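Local coordinates for taurine dioxygenase (Burkholderia ambifaria, PDB 5VN6), which probably catalyses the iron- and 2-oxoglutarate-dependent oxygenation of taurine, as TauD-type members of its family do, with magnesium in the metal site here, at residues N26-V31 with Q55-A60; G131-A136 with W249-N254; L201-F206 with Y235-A240. All blocks are in the same frame, centred on the assembly; numbering follows the deposited sequence.

Along the chain, contact 1 closes before contact 2 opens, and contact 3 falls within the long excursion between the two segments of contact 2. Contacts 1 and 2 have centres about 19 Å apart and meet where Gln55 N probably bonds to Asn254 O, close to neighbouring strands 49-52 and 256-260 of the large mixed sheet. Contact 2 pairs strands 133-137 and 246-249 of the three-stranded sheet. Its centre lies about 21 Å from that of contact 3, and Ala136 packs on Ala240 between them. Contacts 1 and 3 have centres about 34 Å apart. Contact 1 lies away from the metal site, whereas side chains of Trp135 (contact 2) and Asn204 (contact 3) come within about 4 Å of those of ligands His266 and His106.

Contact 1 (N26-V31 with Q55-A60); sequences NLADAV and QDITRA
Gln55 reaches the start of helix 27-32 with its amide oxygen: Leu27 N donates to Gln55 OE1 at 2.8 Å, a nearly straight bond (165°) lying in the carbonyl plane. The side chain of Leu27 crosses that of Gln55 at about a right angle, bringing Leu27 CG to 3.2 Å from the same OE1. Glutamine has the length to reach the helix start, and the bend at chi2 (-53°) turns its amide toward Leu27 N. Gln55 NE2 bonds to the carbonyls of Val25 and Arg53, which fixes the flip of the group.

One residue before the helix, Asn26 serves as N-cap, its OD1 accepting from Ala28 N at 2.9 Å, with the donor above the carbonyl plane of Asn26. Asparagine is short enough to turn back on its own backbone. Beside it, Ile57 directs its CG2 methyl to within 3.8 Å of Asn26 OD1 and lies loosely against Ala28 CB at 4.4 Å. Farther out, Leu27 also packs on Phe65 of helix 59-67.

N-H groups in a helix's first turn have no earlier carbonyl within the helix. Two amide oxygens supply acceptors here, and that of Gln55 ties the helix start to segment 55-60.

Contact 2 (G131-A136 with W249-N254); sequences GDTMWA and WRWKKN
Thr133 and Trp249 form an antiparallel hydrogen-bonded pair: Trp249 N donates to Thr133 O at 2.8 Å, nearly along the C=O axis, and Thr133 N returns a bond of 3.1 Å to Trp249 O. A third bond ties in the loop beyond the strand, with Trp251 NE1 donating a hydrogen bond to Thr133 OG1 at 2.8 Å. That oxygen lies only 4° out of the indole plane, at the ring edge. Threonine fits here because its OG1, anti to the carbonyl carbon (chi1 -53°), meets the indole while CG2 rests on one face of Trp135.

Next door, a water donates to Asp132 OD1 and accepts from Trp251 N, bridging the two segments where the backbones diverge. The other carboxylate oxygen of Asp132 forms a salt bridge with Arg248. The extended Arg250 chain passes Asp132 OD1, its CG 3.6 Å away, and carries its guanidinium on to the carbonyl of Pro128.

Tryptophans pack around these bonds. Trp249 CD1 sits 3.6 Å above the centre of the Trp251 ring, an edge-to-face (T-shaped) contact in which Trp249 supplies the edge. Trp135 presents its own edge to both partners, CZ3 approaching Trp249 CB at 4.0 Å and CH2 approaching Trp251 CZ2 at 4.2 Å. Phe51 stacks on Trp249, and the side chain of Trp135 comes within about 4 Å of that of the metal ligand His266. Asp132, Met134 and Arg250 also touch the second subunit.

Strand 133-137 lies between strands 246-249 and 264-268, and His266 on the latter joins His106 and Asp108 in the metal site, consistent with the double-stranded beta-helix (jelly-roll) core of the TauD family in the cupin clan.

Contact 3 (L201-F206 with Y235-A240); sequences LYVNAF and YLIGQA
Val203 pushes one methyl into the hollow between two neighbouring side chains of helix 228-237. Its CG2 comes to 3.5 Å from Leu236 CB and 3.8 Å from Ile237 CG2, touching both bumps at once. This branch occupies the crowded position between backbone N and carbonyl carbon, which aims it at the helix. A beta-branched valine is short and stiff enough to fill the gap without reaching past it.

Two residues earlier, Leu201 has CG anti to the backbone N (chi1 178°) and spreads its fork over the next part of the helix surface. One prong, CD1, meets Leu236 CD2 at 4.0 Å. The other, CD2, settles 3.6 Å from Leu236 O and also rests against Gln239 CG, both side chains crossing that of Leu201 at about a right angle. Ile237 answers from the helix: its CG2 lies 3.6 Å from Asn204 O, where the two segments' backbones come closest.

Bent at chi2, Gln239 turns its polar end away, and its NE2 donates a hydrogen bond to Tyr235 O at 3.0 Å while lying over the centre of the Tyr235 ring. Asn204 points away from the helix, its OD1 closing an Asx turn by accepting from Phe206 N at 2.8 Å. Asn204 ND2 bonds to Ser110, and the side chain lies about 4 Å from that of the metal ligand His106.

The loop between strands 199-201 and 207-210 thus packs on the end of helix 228-237 and the 3-10 segment 238-240, with Leu201 also touching helix 138-143 and Leu236 helix 147-153. With no hydrogen bond across, the segments are held chiefly by van der Waals contact of aliphatic groups with each other and with backbone carbonyl oxygens, while Asn204 OD1 and ND2 and Gln239 NE2 find partners elsewhere.

Contact 1 (N26-V31 with Q55-A60)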
loop_
_atom_site.group_PDB
_atom_site.type_symbol
_atom_site.label_atom_id
_atom_site.label_comp_id
_atom_site.label_asym_id
_atom_site.label_seq_id
_atom_site.Cartn_x
_atom_site.Cartn_y
_atom_site.Cartn_z
ATOM N N ASN A 26 -25.722 -14.769 -2.912
ATOM C CA ASN A 26 -25.185 -16.117 -2.820
ATOM C C ASN A 26 -24.662 -16.454 -4.207
ATOM O O ASN A 26 -25.437 -16.483 -5.169
ATOM C CB ASN A 26 -26.253 -17.122 -2.386
ATOM C CG ASN A 26 -25.676 -18.491 -2.084
ATOM O OD1 ASN A 26 -24.700 -18.919 -2.707
ATOM N ND2 ASN A 26 -26.319 -19.216 -1.172
ATOM N N LEU A 27 -23.350 -16.687 -4.309
ATOM C CA LEU A 27 -22.747 -16.939 -5.611
ATOM C C LEU A 27 -23.380 -18.142 -6.277
ATOM O O LEU A 27 -23.461 -18.192 -7.507
ATOM C CB LEU A 27 -21.234 -17.128 -5.478
ATOM C CG LEU A 27 -20.484 -15.824 -5.195
ATOM C CD1 LEU A 27 -18.977 -16.034 -5.239
ATOM C CD2 LEU A 27 -20.916 -14.746 -6.196
ATOM N N ALA A 28 -23.844 -19.109 -5.477
ATOM C CA ALA A 28 -24.505 -20.292 -6.024
ATOM C C ALA A 28 -25.710 -19.912 -6.869
ATOM O O ALA A 28 -25.998 -20.560 -7.885
ATOM C CB ALA A 28 -24.936 -21.235 -4.898
ATOM N N ASP A 29 -26.449 -18.884 -6.444
ATOM C CA ASP A 29 -27.641 -18.494 -7.184
ATOM C C ASP A 29 -27.292 -17.908 -8.549
ATOM O O ASP A 29 -28.097 -17.995 -9.478
ATOM C CB ASP A 29 -28.469 -17.510 -6.356
ATOM C CG ASP A 29 -29.009 -18.131 -5.072
ATOM O OD1 ASP A 29 -29.091 -19.376 -4.977
ATOM O OD2 ASP A 29 -29.364 -17.369 -4.154
ATOM N N ALA A 30 -26.109 -17.305 -8.691
ATOM C CA ALA A 30 -25.723 -16.714 -9.966
ATOM C C ALA A 30 -25.405 -17.760 -11.023
ATOM O O ALA A 30 -25.297 -17.418 -12.207
ATOM C CB ALA A 30 -24.529 -15.788 -9.786
ATOM N N VAL A 31 -25.220 -19.018 -10.632
ATOM C CA VAL A 31 -24.982 -20.053 -11.632
ATOM C C VAL A 31 -26.158 -20.143 -12.601
ATOM O O VAL A 31 -25.968 -20.178 -13.821
ATOM C CB VAL A 31 -24.688 -21.399 -10.952
ATOM C CG1 VAL A 31 -24.436 -22.461 -12.007
ATOM C CG2 VAL A 31 -23.463 -21.258 -10.042
ATOM N N GLN A 55 -19.533 -17.124 1.900
ATOM C CA GLN A 55 -19.934 -17.859 0.707
ATOM C C GLN A 55 -19.775 -19.339 1.016
ATOM O O GLN A 55 -18.738 -19.952 0.741
ATOM C CB GLN A 55 -19.121 -17.421 -0.503
ATOM C CG GLN A 55 -19.438 -16.006 -0.974
ATOM C CD GLN A 55 -20.921 -15.802 -1.209
ATOM O OE1 GLN A 55 -21.495 -16.334 -2.175
ATOM N NE2 GLN A 55 -21.559 -15.042 -0.324
ATOM N N ASP A 56 -20.823 -19.914 1.613
ATOM C CA ASP A 56 -20.867 -21.340 1.911
ATOM C C ASP A 56 -21.370 -22.046 0.659
ATOM O O ASP A 56 -22.571 -22.234 0.462
ATOM C CB ASP A 56 -21.763 -21.607 3.111
ATOM C CG ASP A 56 -21.835 -23.082 3.464
ATOM O OD1 ASP A 56 -20.786 -23.656 3.832
ATOM O OD2 ASP A 56 -22.940 -23.663 3.382
ATOM N N ILE A 57 -20.431 -22.495 -0.171
ATOM C CA ILE A 57 -20.750 -23.037 -1.483
ATOM C C ILE A 57 -19.918 -24.292 -1.689
ATOM O O ILE A 57 -18.927 -24.534 -0.997
ATOM C CB ILE A 57 -20.478 -22.029 -2.625
ATOM C CG1 ILE A 57 -18.998 -21.622 -2.639
ATOM C CG2 ILE A 57 -21.357 -20.788 -2.458
ATOM C CD1 ILE A 57 -18.615 -20.683 -3.781
ATOM N N THR A 58 -20.320 -25.081 -2.671
ATOM C CA THR A 58 -19.566 -26.271 -3.010
ATOM C C THR A 58 -18.531 -25.936 -4.067
ATOM O O THR A 58 -18.580 -24.888 -4.717
ATOM C CB THR A 58 -20.498 -27.362 -3.523
ATOM O OG1 THR A 58 -20.905 -27.039 -4.858
ATOM C CG2 THR A 58 -21.737 -27.445 -2.638
ATOM N N ARG A 59 -17.557 -26.831 -4.206
ATOM C CA ARG A 59 -16.521 -26.621 -5.207
ATOM C C ARG A 59 -17.099 -26.662 -6.614
ATOM O O ARG A 59 -16.688 -25.882 -7.483
ATOM C CB ARG A 59 -15.406 -27.643 -4.997
ATOM C CG ARG A 59 -14.808 -27.503 -3.592
ATOM C CD ARG A 59 -13.884 -28.646 -3.208
ATOM N NE ARG A 59 -12.993 -28.285 -2.104
ATOM C CZ ARG A 59 -13.389 -28.039 -0.857
ATOM N NH1 ARG A 59 -14.676 -28.104 -0.532
ATOM N NH2 ARG A 59 -12.493 -27.722 0.070
ATOM N N ALA A 60 -18.082 -27.542 -6.851
ATOM C CA ALA A 60 -18.760 -27.534 -8.140
ATOM C C ALA A 60 -19.409 -26.176 -8.394
ATOM O O ALA A 60 -19.325 -25.641 -9.505
ATOM C CB ALA A 60 -19.785 -28.674 -8.217
#

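Contact 2 (G131-A136 with W249-N254)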
loop_
_atom_site.group_PDB
_atom_site.type_symbol
_atom_site.label_atom_id
_atom_site.label_comp_id
_atom_site.label_asym_id
_atom_site.label_seq_id
_atom_site.Cartn_x
_atom_site.Cartn_y
_atom_site.Cartn_z
ATOM N N GLY A 131 -2.053 -11.970 6.211
ATOM C CA GLY A 131 -2.321 -12.509 4.890
ATOM C C GLY A 131 -3.339 -11.760 4.056
ATOM O O GLY A 131 -4.000 -12.374 3.206
ATOM N N ASP A 132 -3.490 -10.452 4.275
ATOM C CA ASP A 132 -4.367 -9.633 3.444
ATOM C C ASP A 132 -3.932 -9.685 1.979
ATOM O O ASP A 132 -2.776 -9.953 1.660
ATOM C CB ASP A 132 -4.333 -8.174 3.905
ATOM C CG ASP A 132 -4.999 -7.965 5.239
ATOM O OD1 ASP A 132 -5.477 -8.956 5.834
ATOM O OD2 ASP A 132 -5.011 -6.805 5.705
ATOM N N THR A 133 -4.866 -9.386 1.077
ATOM C CA THR A 133 -4.542 -9.241 -0.339
ATOM C C THR A 133 -4.930 -7.832 -0.765
ATOM O O THR A 133 -5.950 -7.296 -0.315
ATOM C CB THR A 133 -5.268 -10.299 -1.208
ATOM O OG1 THR A 133 -4.993 -11.606 -0.688
ATOM C CG2 THR A 133 -4.810 -10.235 -2.672
ATOM N N MET A 134 -4.100 -7.222 -1.603
ATOM C CA MET A 134 -4.364 -5.886 -2.111
ATOM C C MET A 134 -4.501 -5.930 -3.615
ATOM O O MET A 134 -3.897 -6.778 -4.273
ATOM C CB MET A 134 -3.244 -4.901 -1.744
ATOM C CG MET A 134 -2.910 -4.898 -0.261
ATOM S SD MET A 134 -1.570 -3.753 0.089
ATOM C CE MET A 134 -2.331 -2.213 -0.410
ATOM N N TRP A 135 -5.311 -5.013 -4.150
ATOM C CA TRP A 135 -5.431 -4.798 -5.583
ATOM C C TRP A 135 -5.195 -3.329 -5.896
ATOM O O TRP A 135 -5.463 -2.455 -5.069
ATOM C CB TRP A 135 -6.831 -5.214 -6.136
ATOM C CG TRP A 135 -7.076 -6.678 -6.220
ATOM C CD1 TRP A 135 -7.035 -7.444 -7.340
ATOM C CD2 TRP A 135 -7.437 -7.561 -5.140
ATOM N NE1 TRP A 135 -7.339 -8.749 -7.033
ATOM C CE2 TRP A 135 -7.586 -8.847 -5.688
ATOM C CE3 TRP A 135 -7.637 -7.383 -3.764
ATOM C CZ2 TRP A 135 -7.930 -9.962 -4.914
ATOM C CZ3 TRP A 135 -7.970 -8.481 -2.994
ATOM C CH2 TRP A 135 -8.117 -9.756 -3.569
ATOM N N ALA A 136 -4.724 -3.058 -7.120
ATOM C CA ALA A 136 -4.500 -1.705 -7.599
ATOM C C ALA A 136 -5.200 -1.528 -8.946
ATOM O O ALA A 136 -5.241 -2.453 -9.764
ATOM C CB ALA A 136 -2.999 -1.396 -7.733
ATOM N N TRP A 249 -7.850 -6.042 1.384
ATOM C CA TRP A 249 -8.931 -6.919 1.800
ATOM C C TRP A 249 -8.413 -7.878 2.856
ATOM O O TRP A 249 -7.324 -8.444 2.705
ATOM C CB TRP A 249 -9.495 -7.690 0.602
ATOM C CG TRP A 249 -10.535 -8.723 0.909
ATOM C CD1 TRP A 249 -10.390 -10.091 0.823
ATOM C CD2 TRP A 249 -11.896 -8.492 1.307
ATOM N NE1 TRP A 249 -11.564 -10.710 1.155
ATOM C CE2 TRP A 249 -12.506 -9.760 1.461
ATOM C CE3 TRP A 249 -12.651 -7.340 1.567
ATOM C CZ2 TRP A 249 -13.848 -9.909 1.837
ATOM C CZ3 TRP A 249 -13.989 -7.491 1.955
ATOM C CH2 TRP A 249 -14.569 -8.768 2.074
ATOM N N ARG A 250 -9.183 -8.038 3.929
ATOM C CA ARG A 250 -8.851 -8.964 5.001
ATOM C C ARG A 250 -9.717 -10.203 4.873
ATOM O O ARG A 250 -10.945 -10.096 4.803
ATOM C CB ARG A 250 -9.056 -8.329 6.371
ATOM C CG ARG A 250 -8.644 -9.256 7.481
ATOM C CD ARG A 250 -8.637 -8.536 8.819
ATOM N NE ARG A 250 -8.378 -9.470 9.898
ATOM C CZ ARG A 250 -8.291 -9.127 11.180
ATOM N NH1 ARG A 250 -8.444 -7.856 11.547
ATOM N NH2 ARG A 250 -8.047 -10.059 12.088
ATOM N N TRP A 251 -9.079 -11.367 4.825
ATOM C CA TRP A 251 -9.788 -12.622 4.581
ATOM C C TRP A 251 -10.448 -13.163 5.843
ATOM O O TRP A 251 -9.927 -13.024 6.954
ATOM C CB TRP A 251 -8.832 -13.677 4.027
ATOM C CG TRP A 251 -8.298 -13.320 2.683
ATOM C CD1 TRP A 251 -7.108 -12.705 2.396
ATOM C CD2 TRP A 251 -8.970 -13.511 1.429
ATOM N NE1 TRP A 251 -6.994 -12.517 1.024
ATOM C CE2 TRP A 251 -8.126 -13.005 0.417
ATOM C CE3 TRP A 251 -10.198 -14.072 1.069
ATOM C CZ2 TRP A 251 -8.468 -13.057 -0.935
ATOM C CZ3 TRP A 251 -10.547 -14.101 -0.275
ATOM C CH2 TRP A 251 -9.681 -13.598 -1.259
ATOM N N LYS A 252 -11.603 -13.797 5.652
ATOM C CA LYS A 252 -12.282 -14.607 6.658
ATOM C C LYS A 252 -12.671 -15.926 6.005
ATOM O O LYS A 252 -12.632 -16.062 4.780
ATOM C CB LYS A 252 -13.531 -13.903 7.205
ATOM C CG LYS A 252 -13.266 -12.540 7.861
ATOM C CD LYS A 252 -12.610 -12.692 9.207
ATOM C CE LYS A 252 -12.119 -11.351 9.744
ATOM N NZ LYS A 252 -11.272 -11.561 10.946
ATOM N N LYS A 253 -13.068 -16.901 6.820
ATOM C CA LYS A 253 -13.472 -18.187 6.264
ATOM C C LYS A 253 -14.617 -18.004 5.278
ATOM O O LYS A 253 -15.557 -17.245 5.531
ATOM C CB LYS A 253 -13.889 -19.146 7.376
ATOM N N ASN A 254 -14.518 -18.694 4.135
ATOM C CA ASN A 254 -15.506 -18.645 3.055
ATOM C C ASN A 254 -15.691 -17.251 2.468
ATOM O O ASN A 254 -16.745 -16.957 1.889
ATOM C CB ASN A 254 -16.857 -19.213 3.495
ATOM C CG ASN A 254 -16.811 -20.705 3.674
ATOM O OD1 ASN A 254 -16.017 -21.386 3.023
ATOM N ND2 ASN A 254 -17.667 -21.230 4.538
HETATM O O HOH W 1 -6.304 -11.562 5.729
#

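Contact 3 (L201-F206 with Y235-A240)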
loop_
_atom_site.group_PDB
_atom_site.type_symbol
_atom_site.label_atom_id
_atom_site.label_comp_id
_atom_site.label_asym_id
_atom_site.label_seq_id
_atom_site.Cartn_x
_atom_site.Cartn_y
_atom_site.Cartn_z
ATOM N N LEU A 201 -2.487 0.739 -17.788
ATOM C CA LEU A 201 -1.035 0.690 -17.679
ATOM C C LEU A 201 -0.615 -0.755 -17.422
ATOM O O LEU A 201 -0.835 -1.295 -16.330
ATOM C CB LEU A 201 -0.538 1.638 -16.589
ATOM C CG LEU A 201 0.976 1.640 -16.351
ATOM C CD1 LEU A 201 1.764 1.978 -17.639
ATOM C CD2 LEU A 201 1.344 2.596 -15.192
ATOM N N TYR A 202 0.002 -1.377 -18.431
ATOM C CA TYR A 202 0.217 -2.821 -18.435
ATOM C C TYR A 202 1.697 -3.212 -18.367
ATOM O O TYR A 202 2.203 -3.949 -19.223
ATOM C CB TYR A 202 -0.461 -3.420 -19.688
ATOM C CG TYR A 202 -0.710 -4.896 -19.551
ATOM C CD1 TYR A 202 -0.117 -5.802 -20.416
ATOM C CD2 TYR A 202 -1.532 -5.388 -18.530
ATOM C CE1 TYR A 202 -0.323 -7.158 -20.282
ATOM C CE2 TYR A 202 -1.730 -6.741 -18.377
ATOM C CZ TYR A 202 -1.122 -7.623 -19.271
ATOM O OH TYR A 202 -1.311 -8.974 -19.153
ATOM N N VAL A 203 2.391 -2.744 -17.334
ATOM C CA VAL A 203 3.692 -3.267 -16.934
ATOM C C VAL A 203 3.634 -3.546 -15.435
ATOM O O VAL A 203 2.924 -2.868 -14.688
ATOM C CB VAL A 203 4.847 -2.299 -17.280
ATOM C CG1 VAL A 203 5.012 -2.204 -18.814
ATOM C CG2 VAL A 203 4.601 -0.888 -16.646
ATOM N N ASN A 204 4.362 -4.565 -14.993
ATOM C CA ASN A 204 4.295 -4.979 -13.592
ATOM C C ASN A 204 5.607 -5.671 -13.221
ATOM O O ASN A 204 6.591 -5.612 -13.967
ATOM C CB ASN A 204 3.058 -5.863 -13.340
ATOM C CG ASN A 204 3.176 -7.260 -13.952
ATOM O OD1 ASN A 204 3.784 -8.146 -13.364
ATOM N ND2 ASN A 204 2.539 -7.471 -15.100
ATOM N N ALA A 205 5.607 -6.355 -12.065
ATOM C CA ALA A 205 6.827 -6.970 -11.544
ATOM C C ALA A 205 7.415 -7.983 -12.521
ATOM O O ALA A 205 8.627 -8.214 -12.514
ATOM C CB ALA A 205 6.557 -7.635 -10.188
ATOM N N PHE A 206 6.585 -8.579 -13.379
ATOM C CA PHE A 206 7.094 -9.525 -14.366
ATOM C C PHE A 206 7.809 -8.853 -15.529
ATOM O O PHE A 206 8.514 -9.542 -16.268
ATOM C CB PHE A 206 5.952 -10.381 -14.934
ATOM C CG PHE A 206 5.376 -11.357 -13.949
ATOM C CD1 PHE A 206 4.024 -11.329 -13.639
ATOM C CD2 PHE A 206 6.187 -12.290 -13.320
ATOM C CE1 PHE A 206 3.483 -12.224 -12.730
ATOM C CE2 PHE A 206 5.654 -13.186 -12.415
ATOM C CZ PHE A 206 4.292 -13.155 -12.119
ATOM N N TYR A 235 9.438 3.788 -13.075
ATOM C CA TYR A 235 8.419 4.777 -12.757
ATOM C C TYR A 235 7.021 4.230 -13.025
ATOM O O TYR A 235 6.100 4.436 -12.226
ATOM C CB TYR A 235 8.678 6.050 -13.570
ATOM C CG TYR A 235 7.547 7.049 -13.529
ATOM C CD1 TYR A 235 7.473 8.027 -12.527
ATOM C CD2 TYR A 235 6.551 7.028 -14.500
ATOM C CE1 TYR A 235 6.424 8.961 -12.508
ATOM C CE2 TYR A 235 5.519 7.942 -14.485
ATOM C CZ TYR A 235 5.465 8.905 -13.497
ATOM O OH TYR A 235 4.418 9.776 -13.506
ATOM N N LEU A 236 6.853 3.522 -14.144
ATOM C CA LEU A 236 5.557 2.948 -14.497
ATOM C C LEU A 236 5.139 1.841 -13.527
ATOM O O LEU A 236 4.039 1.890 -12.964
ATOM C CB LEU A 236 5.606 2.422 -15.941
ATOM C CG LEU A 236 5.760 3.498 -17.012
ATOM C CD1 LEU A 236 5.796 2.949 -18.481
ATOM C CD2 LEU A 236 4.650 4.585 -16.849
ATOM N N ILE A 237 6.000 0.839 -13.302
ATOM C CA ILE A 237 5.593 -0.255 -12.421
ATOM C C ILE A 237 5.361 0.240 -11.000
ATOM O O ILE A 237 4.554 -0.342 -10.263
ATOM C CB ILE A 237 6.596 -1.429 -12.396
ATOM C CG1 ILE A 237 7.877 -1.018 -11.661
ATOM C CG2 ILE A 237 6.801 -2.056 -13.810
ATOM C CD1 ILE A 237 8.707 -2.197 -11.175
ATOM N N GLY A 238 6.075 1.290 -10.576
ATOM C CA GLY A 238 5.847 1.848 -9.252
ATOM C C GLY A 238 4.517 2.571 -9.088
ATOM O O GLY A 238 4.185 2.974 -7.967
ATOM N N GLN A 239 3.794 2.817 -10.178
ATOM C CA GLN A 239 2.485 3.451 -10.054
ATOM C C GLN A 239 1.533 2.567 -9.262
ATOM O O GLN A 239 0.639 3.078 -8.580
ATOM C CB GLN A 239 1.906 3.782 -11.452
ATOM C CG GLN A 239 2.741 4.789 -12.293
ATOM C CD GLN A 239 2.929 6.168 -11.592
ATOM O OE1 GLN A 239 1.951 6.871 -11.300
ATOM N NE2 GLN A 239 4.183 6.540 -11.322
ATOM N N ALA A 240 1.726 1.238 -9.311
ATOM C CA ALA A 240 0.860 0.348 -8.546
ATOM C C ALA A 240 1.054 0.517 -7.051
ATOM O O ALA A 240 0.214 0.054 -6.279
ATOM C CB ALA A 240 1.101 -1.124 -8.903
#